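Local atomic coordinates of ferric iron-binding protein HitA (Pseudomonas aeruginosa PAO1, PDB entry 6IWF), a protein that binds ferric iron as a bacterial solute-binding protein of the periplasmic type and is probably involved in the uptake of iron and of gallium. Residues T103-Y108 and S210-F215; P119-D124 and N217-A222; E145-V150 and D161-L166. All coordinates share one frame; numbering follows the deposited sequence.

Interaction 1. Residues T103-Y108 and S210-F215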
# COMPACT_ATOMS: atom_id res chain seq x y z
N THR A 103 2.11 6.48 -2.79
CA THR A 103 1.41 7.69 -2.39
C THR A 103 0.02 7.75 -3.00
O THR A 103 -0.20 7.31 -4.14
CB THR A 103 2.22 8.97 -2.79
OG1 THR A 103 1.55 10.14 -2.32
CG2 THR A 103 2.44 9.08 -4.30
N ARG A 104 -0.93 8.29 -2.24
CA ARG A 104 -2.24 8.58 -2.80
C ARG A 104 -2.14 9.74 -3.77
O ARG A 104 -1.34 10.66 -3.59
CB ARG A 104 -3.24 8.90 -1.68
CG ARG A 104 -3.34 7.81 -0.61
CD ARG A 104 -4.12 6.64 -1.10
NE ARG A 104 -5.53 6.97 -1.35
CZ ARG A 104 -6.37 6.08 -1.87
NH1 ARG A 104 -5.93 4.86 -2.16
NH2 ARG A 104 -7.64 6.40 -2.08
N VAL A 105 -2.96 9.69 -4.81
CA VAL A 105 -3.02 10.72 -5.84
C VAL A 105 -4.48 10.93 -6.23
O VAL A 105 -5.38 10.22 -5.77
CB VAL A 105 -2.18 10.37 -7.08
CG1 VAL A 105 -0.72 10.22 -6.70
CG2 VAL A 105 -2.70 9.08 -7.73
N LEU A 106 -4.70 11.92 -7.09
CA LEU A 106 -5.99 12.15 -7.75
C LEU A 106 -5.76 11.96 -9.25
O LEU A 106 -5.15 12.81 -9.90
CB LEU A 106 -6.54 13.55 -7.42
CG LEU A 106 -7.91 13.88 -8.00
CD1 LEU A 106 -9.02 13.11 -7.28
CD2 LEU A 106 -8.14 15.38 -7.86
N ALA A 107 -6.21 10.84 -9.81
CA ALA A 107 -6.14 10.68 -11.26
C ALA A 107 -7.28 11.49 -11.87
O ALA A 107 -8.37 11.55 -11.31
CB ALA A 107 -6.24 9.21 -11.66
N TYR A 108 -7.01 12.16 -12.99
CA TYR A 108 -8.06 12.97 -13.60
C TYR A 108 -7.91 12.95 -15.12
O TYR A 108 -6.83 12.70 -15.66
CB TYR A 108 -8.05 14.41 -13.07
CG TYR A 108 -6.88 15.26 -13.53
CD1 TYR A 108 -5.63 15.13 -12.93
CD2 TYR A 108 -7.04 16.22 -14.53
CE1 TYR A 108 -4.55 15.91 -13.34
CE2 TYR A 108 -5.95 17.02 -14.94
CZ TYR A 108 -4.72 16.85 -14.34
OH TYR A 108 -3.63 17.61 -14.73
N SER A 210 -5.27 10.24 -19.26
CA SER A 210 -5.40 10.68 -17.89
C SER A 210 -4.06 11.15 -17.34
O SER A 210 -2.98 10.79 -17.84
CB SER A 210 -5.96 9.55 -17.03
OG SER A 210 -5.02 8.50 -16.91
N ARG A 211 -4.12 11.97 -16.29
CA ARG A 211 -2.94 12.50 -15.64
C ARG A 211 -3.10 12.34 -14.13
O ARG A 211 -4.20 12.08 -13.63
CB ARG A 211 -2.68 13.96 -16.03
CG ARG A 211 -2.50 14.16 -17.56
CD ARG A 211 -1.95 15.53 -17.95
NE ARG A 211 -2.68 16.64 -17.33
CZ ARG A 211 -2.86 17.84 -17.88
NH1 ARG A 211 -3.54 18.78 -17.21
NH2 ARG A 211 -2.38 18.10 -19.10
N LEU A 212 -2.00 12.51 -13.42
CA LEU A 212 -2.00 12.42 -11.97
C LEU A 212 -1.86 13.81 -11.37
O LEU A 212 -0.97 14.58 -11.77
CB LEU A 212 -0.87 11.52 -11.46
CG LEU A 212 -1.03 10.05 -11.83
CD1 LEU A 212 -0.04 9.20 -11.02
CD2 LEU A 212 -2.46 9.57 -11.60
N HIS A 213 -2.72 14.11 -10.42
CA HIS A 213 -2.62 15.30 -9.60
C HIS A 213 -2.14 14.90 -8.21
O HIS A 213 -2.68 13.95 -7.62
CB HIS A 213 -3.96 16.01 -9.51
CG HIS A 213 -3.93 17.21 -8.62
ND1 HIS A 213 -3.25 18.36 -8.96
CD2 HIS A 213 -4.46 17.42 -7.40
CE1 HIS A 213 -3.38 19.24 -7.99
NE2 HIS A 213 -4.12 18.70 -7.03
N TYR A 214 -1.16 15.61 -7.69
CA TYR A 214 -0.66 15.39 -6.34
C TYR A 214 -1.16 16.52 -5.46
O TYR A 214 -0.92 17.70 -5.76
CB TYR A 214 0.87 15.33 -6.33
CG TYR A 214 1.38 14.12 -7.04
CD1 TYR A 214 1.44 14.08 -8.44
CD2 TYR A 214 1.76 12.99 -6.33
CE1 TYR A 214 1.89 12.96 -9.09
CE2 TYR A 214 2.22 11.87 -6.98
CZ TYR A 214 2.27 11.85 -8.35
OH TYR A 214 2.71 10.72 -8.98
N PHE A 215 -1.87 16.17 -4.39
CA PHE A 215 -2.41 17.20 -3.51
C PHE A 215 -1.30 17.97 -2.81
O PHE A 215 -1.39 19.20 -2.64
CB PHE A 215 -3.34 16.57 -2.46
CG PHE A 215 -4.71 16.22 -2.98
CD1 PHE A 215 -5.62 17.21 -3.34
CD2 PHE A 215 -5.11 14.89 -3.07
CE1 PHE A 215 -6.90 16.88 -3.80
CE2 PHE A 215 -6.38 14.56 -3.54
CZ PHE A 215 -7.28 15.55 -3.89
O HOH W 1 -1.61 13.47 -3.60

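Interaction 2. Residues P119-D124 and N217-A222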
# COMPACT_ATOMS: atom_id res chain seq x y z
N PRO A 119 -10.20 19.75 -7.16
CA PRO A 119 -10.34 20.09 -5.74
C PRO A 119 -8.98 20.41 -5.14
O PRO A 119 -7.98 19.76 -5.45
CB PRO A 119 -10.95 18.83 -5.12
CG PRO A 119 -10.57 17.74 -6.06
CD PRO A 119 -10.59 18.36 -7.43
N LYS A 120 -8.97 21.40 -4.24
CA LYS A 120 -7.72 21.82 -3.61
C LYS A 120 -7.27 20.84 -2.54
O LYS A 120 -6.06 20.70 -2.30
CB LYS A 120 -7.88 23.22 -3.00
CG LYS A 120 -8.47 24.31 -3.92
CD LYS A 120 -8.18 24.10 -5.41
CE LYS A 120 -6.75 24.45 -5.80
NZ LYS A 120 -6.59 24.36 -7.29
N SER A 121 -8.22 20.14 -1.91
CA SER A 121 -7.94 19.22 -0.82
C SER A 121 -8.80 17.98 -1.01
O SER A 121 -9.90 18.06 -1.55
CB SER A 121 -8.28 19.86 0.55
OG SER A 121 -8.16 18.92 1.61
N LEU A 122 -8.30 16.83 -0.53
CA LEU A 122 -9.16 15.66 -0.36
C LEU A 122 -10.45 16.03 0.37
O LEU A 122 -11.53 15.49 0.08
CB LEU A 122 -8.42 14.59 0.44
CG LEU A 122 -9.19 13.29 0.68
CD1 LEU A 122 -9.20 12.51 -0.63
CD2 LEU A 122 -8.49 12.48 1.76
N MET A 123 -10.35 16.94 1.33
CA MET A 123 -11.49 17.24 2.18
C MET A 123 -12.59 17.97 1.42
O MET A 123 -13.75 17.97 1.87
CB MET A 123 -11.03 18.06 3.38
CG MET A 123 -9.91 17.41 4.20
SD MET A 123 -10.35 15.74 4.78
CE MET A 123 -11.72 16.12 5.89
N ASP A 124 -12.28 18.56 0.25
CA ASP A 124 -13.28 19.26 -0.54
C ASP A 124 -14.26 18.31 -1.22
O ASP A 124 -15.34 18.74 -1.62
CB ASP A 124 -12.60 20.15 -1.58
CG ASP A 124 -11.82 21.28 -0.95
OD1 ASP A 124 -12.30 21.83 0.07
OD2 ASP A 124 -10.73 21.62 -1.45
N ASN A 217 1.15 19.60 0.06
CA ASN A 217 0.75 20.55 1.11
C ASN A 217 0.30 19.88 2.40
O ASN A 217 -0.49 20.45 3.16
CB ASN A 217 -0.34 21.49 0.60
CG ASN A 217 -0.37 22.80 1.35
OD1 ASN A 217 0.68 23.38 1.65
ND2 ASN A 217 -1.57 23.28 1.67
N GLN A 218 0.84 18.69 2.69
CA GLN A 218 0.46 17.86 3.84
C GLN A 218 -1.03 17.58 3.87
O GLN A 218 -1.57 17.24 4.93
CB GLN A 218 0.90 18.47 5.17
CG GLN A 218 2.39 18.53 5.32
CD GLN A 218 2.81 18.86 6.73
OE1 GLN A 218 1.98 19.15 7.61
NE2 GLN A 218 4.11 18.86 6.96
N ASP A 219 -1.67 17.68 2.71
CA ASP A 219 -3.07 17.31 2.61
C ASP A 219 -3.28 15.86 3.02
O ASP A 219 -2.42 15.01 2.78
CB ASP A 219 -3.56 17.49 1.17
CG ASP A 219 -5.07 17.52 1.08
OD1 ASP A 219 -5.64 18.55 1.52
OD2 ASP A 219 -5.67 16.51 0.60
N PRO A 220 -4.42 15.53 3.63
CA PRO A 220 -4.65 14.10 3.93
C PRO A 220 -4.61 13.24 2.68
O PRO A 220 -4.20 12.08 2.76
CB PRO A 220 -6.04 14.09 4.59
CG PRO A 220 -6.19 15.48 5.16
CD PRO A 220 -5.50 16.39 4.15
N GLY A 221 -4.97 13.79 1.52
CA GLY A 221 -4.93 13.01 0.31
C GLY A 221 -3.56 12.84 -0.30
O GLY A 221 -3.47 12.24 -1.38
N ALA A 222 -2.52 13.38 0.34
CA ALA A 222 -1.12 13.19 -0.05
C ALA A 222 -0.44 12.10 0.78
O ALA A 222 0.79 12.00 0.80
CB ALA A 222 -0.37 14.52 0.06

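Interaction 3. Residues E145-V150 and D161-L166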
# COMPACT_ATOMS: atom_id res chain seq x y z
N GLU A 145 -6.70 3.06 4.94
CA GLU A 145 -5.62 3.88 5.49
C GLU A 145 -5.89 5.36 5.25
O GLU A 145 -5.58 6.20 6.11
CB GLU A 145 -4.28 3.47 4.89
CG GLU A 145 -3.58 2.44 5.75
CD GLU A 145 -2.49 1.70 5.01
OE1 GLU A 145 -1.30 1.87 5.35
OE2 GLU A 145 -2.84 0.94 4.09
N GLN A 146 -6.49 5.70 4.10
CA GLN A 146 -6.87 7.09 3.85
C GLN A 146 -7.83 7.59 4.92
O GLN A 146 -7.70 8.71 5.42
CB GLN A 146 -7.52 7.23 2.47
CG GLN A 146 -7.95 8.68 2.14
CD GLN A 146 -6.74 9.62 2.02
OE1 GLN A 146 -6.20 9.81 0.93
NE2 GLN A 146 -6.32 10.20 3.15
N VAL A 147 -8.82 6.78 5.28
CA VAL A 147 -9.77 7.20 6.30
C VAL A 147 -9.07 7.37 7.64
O VAL A 147 -9.31 8.35 8.37
CB VAL A 147 -10.93 6.19 6.40
CG1 VAL A 147 -11.89 6.58 7.53
CG2 VAL A 147 -11.65 6.13 5.07
N ALA A 148 -8.18 6.44 7.99
CA ALA A 148 -7.45 6.55 9.25
C ALA A 148 -6.64 7.83 9.29
O ALA A 148 -6.54 8.48 10.34
CB ALA A 148 -6.54 5.33 9.45
N ALA A 149 -6.06 8.22 8.15
CA ALA A 149 -5.32 9.47 8.09
C ALA A 149 -6.23 10.68 8.31
O ALA A 149 -5.85 11.62 9.01
CB ALA A 149 -4.59 9.59 6.75
N VAL A 150 -7.43 10.66 7.74
CA VAL A 150 -8.33 11.80 7.96
C VAL A 150 -8.72 11.88 9.43
O VAL A 150 -8.76 12.97 10.02
CB VAL A 150 -9.56 11.72 7.03
CG1 VAL A 150 -10.55 12.85 7.33
CG2 VAL A 150 -9.14 11.80 5.56
N ASP A 161 -18.10 13.47 8.92
CA ASP A 161 -18.79 14.36 7.99
C ASP A 161 -18.26 14.18 6.57
O ASP A 161 -19.03 14.15 5.60
CB ASP A 161 -18.63 15.82 8.43
CG ASP A 161 -19.44 16.16 9.66
OD1 ASP A 161 -20.36 15.39 10.02
OD2 ASP A 161 -19.16 17.22 10.27
N TRP A 162 -16.93 14.08 6.44
CA TRP A 162 -16.32 13.90 5.13
C TRP A 162 -16.74 12.58 4.50
O TRP A 162 -17.17 12.54 3.34
CB TRP A 162 -14.79 13.99 5.28
CG TRP A 162 -14.01 13.62 4.06
CD1 TRP A 162 -13.79 14.39 2.95
CD2 TRP A 162 -13.33 12.38 3.84
NE1 TRP A 162 -13.01 13.68 2.04
CE2 TRP A 162 -12.72 12.45 2.58
CE3 TRP A 162 -13.18 11.22 4.60
CZ2 TRP A 162 -11.98 11.40 2.04
CZ3 TRP A 162 -12.43 10.17 4.07
CH2 TRP A 162 -11.85 10.27 2.80
N LEU A 163 -16.69 11.49 5.28
CA LEU A 163 -17.04 10.19 4.72
C LEU A 163 -18.53 10.10 4.41
O LEU A 163 -18.92 9.42 3.46
CB LEU A 163 -16.61 9.07 5.66
CG LEU A 163 -16.46 7.70 5.01
CD1 LEU A 163 -15.44 7.74 3.85
CD2 LEU A 163 -16.08 6.63 6.05
N THR A 164 -19.36 10.81 5.18
CA THR A 164 -20.78 10.92 4.84
C THR A 164 -20.97 11.57 3.48
O THR A 164 -21.74 11.08 2.65
CB THR A 164 -21.51 11.71 5.92
OG1 THR A 164 -21.48 10.98 7.14
CG2 THR A 164 -22.97 11.94 5.52
N GLY A 165 -20.23 12.66 3.22
CA GLY A 165 -20.28 13.27 1.91
C GLY A 165 -19.82 12.33 0.81
O GLY A 165 -20.42 12.28 -0.27
N LEU A 166 -18.75 11.56 1.06
CA LEU A 166 -18.32 10.60 0.04
C LEU A 166 -19.39 9.54 -0.22
O LEU A 166 -19.60 9.14 -1.37
CB LEU A 166 -16.99 9.96 0.44
CG LEU A 166 -15.78 10.56 -0.28
CD1 LEU A 166 -15.59 12.03 0.09
CD2 LEU A 166 -14.53 9.74 0.07

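Interaction 1. Residues T103-Y108 and S210-F215
The 103-108 part of strand 97-108 and the short strand 211-213 form an antiparallel ladder in the central sheet of this periplasmic-binding-protein fold, with Leu106 facing His213 and Tyr108 facing Arg211 as hydrogen-bonded pairs. Four backbone bonds define the register; Leu106 N reaches His213 O at 2.9 Å (172° at the hydrogen). Between them, Ala107 and Leu212 make a non-hydrogen-bonded pair whose CA atoms are 4.5 Å apart. Beyond the last bridged residue, His213, Phe215 N is joined to Arg104 O through one water.

On the face carrying Ala107, Leu212 CD2 touches Ala107 CB at 3.8 Å and also meets Val105 CG2. Val105 CG1 packs against Tyr214 CE2 at 3.4 Å, and Thr103 CG2 meets the edge of the same ring. Strand 190-194 flanks the other edge of 103-108, and Val105 lies about 7 Å, side chain to side chain, from the iron ligand Tyr197.

Tyr108 CG, between backbone N and carbonyl carbon (chi1 71°), sets the ring beside the partner strand, CD1 3.4 Å from Arg211 O. The guanidinium, turned 73° from the ring, grips side-on: Arg211 NE and NH1 both donate to Tyr108 OH in bent hydrogen bonds, at 2.9 and 2.7 Å.

Interaction 2. Residues P119-D124 and N217-A222
Asp219 links two loops through both carboxylate oxygens, OD1 accepting from the Ser121 side chain and OD2 from the backbone of Leu122. Ser121 OG donates to the syn lone pair of Asp219 OD1 over a short 2.5 Å. Leu122 N meets Asp219 OD2 on its syn side at 2.9 Å, 22° out of the carboxylate plane, in a nearly straight bond (165° at the hydrogen). Two adjacent residues thus hold the two oxygens of one carboxylate, which restrains its rotation.

Each partner is fixed within its own loop. Asp219 OD2 also accepts from Gly221 N at 3.0 Å, above the carboxylate plane, closing an Asx turn. Ser121 OG, placed anti to its backbone N (chi1 173°), accepts from Met123 N at 3.0 Å in an ST turn that leads into the 3-10 segment starting at Leu122. Ser121 N in turn donates to Asp124 OD2.

Apolar atoms flank this polar centre. Leu122 CD2 packs on Pro220 CB at 4.1 Å and on the backbone of Gly221, while Met123, bent at chi2 and chi3, crosses Pro220 at about a right angle and brings SD to 4.2 Å from Pro220 CG.

Away from the iron site, the contact ties the loop after strand 97-108 to the loop between strands 211-213 and 224-231. Leu122 touches Leu192 of strand 190-194 and Val150 of helix 141-154; the same helix meets Pro220 through Leu153.

Interaction 3. Residues E145-V150 and D161-L166
Trp162 packs its indole against Val150, Val147 and Gln146 where consecutive helices 141-154 and 156-169 form a helical hairpin. The short segments run roughly antiparallel, at 142°, with their axes 11.4 Å apart at closest approach; a large side chain bridges this separation. The indole does so with its CG anti to the backbone N (chi1 171°), and its six-membered ring leads into the interface.

Val150 stands at about a right angle to Trp162 and places CG2 over one face of that ring, 4.1 Å from the centroid and 17° off the normal, a CH-pi contact. On the opposite face of the indole Leu166 CD1 lies 3.6 Å above the plane, toward the rim near NE1, so the two aliphatic groups cover different parts of it.

Val147 comes instead to the edge, its CG2 lying 4.2 Å from Trp162 CZ3. The same methyl meets Leu163 CD1 at 4.3 Å, and helix 296-305 covers both residues through Ala298 and Leu301. No hydrogen bond crosses the interface: Trp162 NE1 donates to Leu122 O and Gln146 NE2 to Pro220 O. The aliphatic part of Gln146 completes the contact, its CG 4.3 Å from Trp162 CH2.

The three contacts form successive layers of one lobe. Interaction 1 is a buried strand pair held mainly by backbone bonds, interaction 3 a buried helix pair whose mutual contacts are apolar and CH-pi, with no hydrogen bond across, and interaction 2 a partly buried carboxylate-centred junction of loops between them. Interactions 1 and 2 share a chain path: residues 210-215 and 217-222 follow closely along the chain, and Phe215 packs its CE1 on the backbone of Pro119 and Ser121. Interactions 2 and 3 are joined where polar side-chain groups of the two helices, on Gln146 and Trp162, turn to backbone carbonyls of the loops. Interactions 1 and 3 meet more loosely, through Arg104 and Gln146.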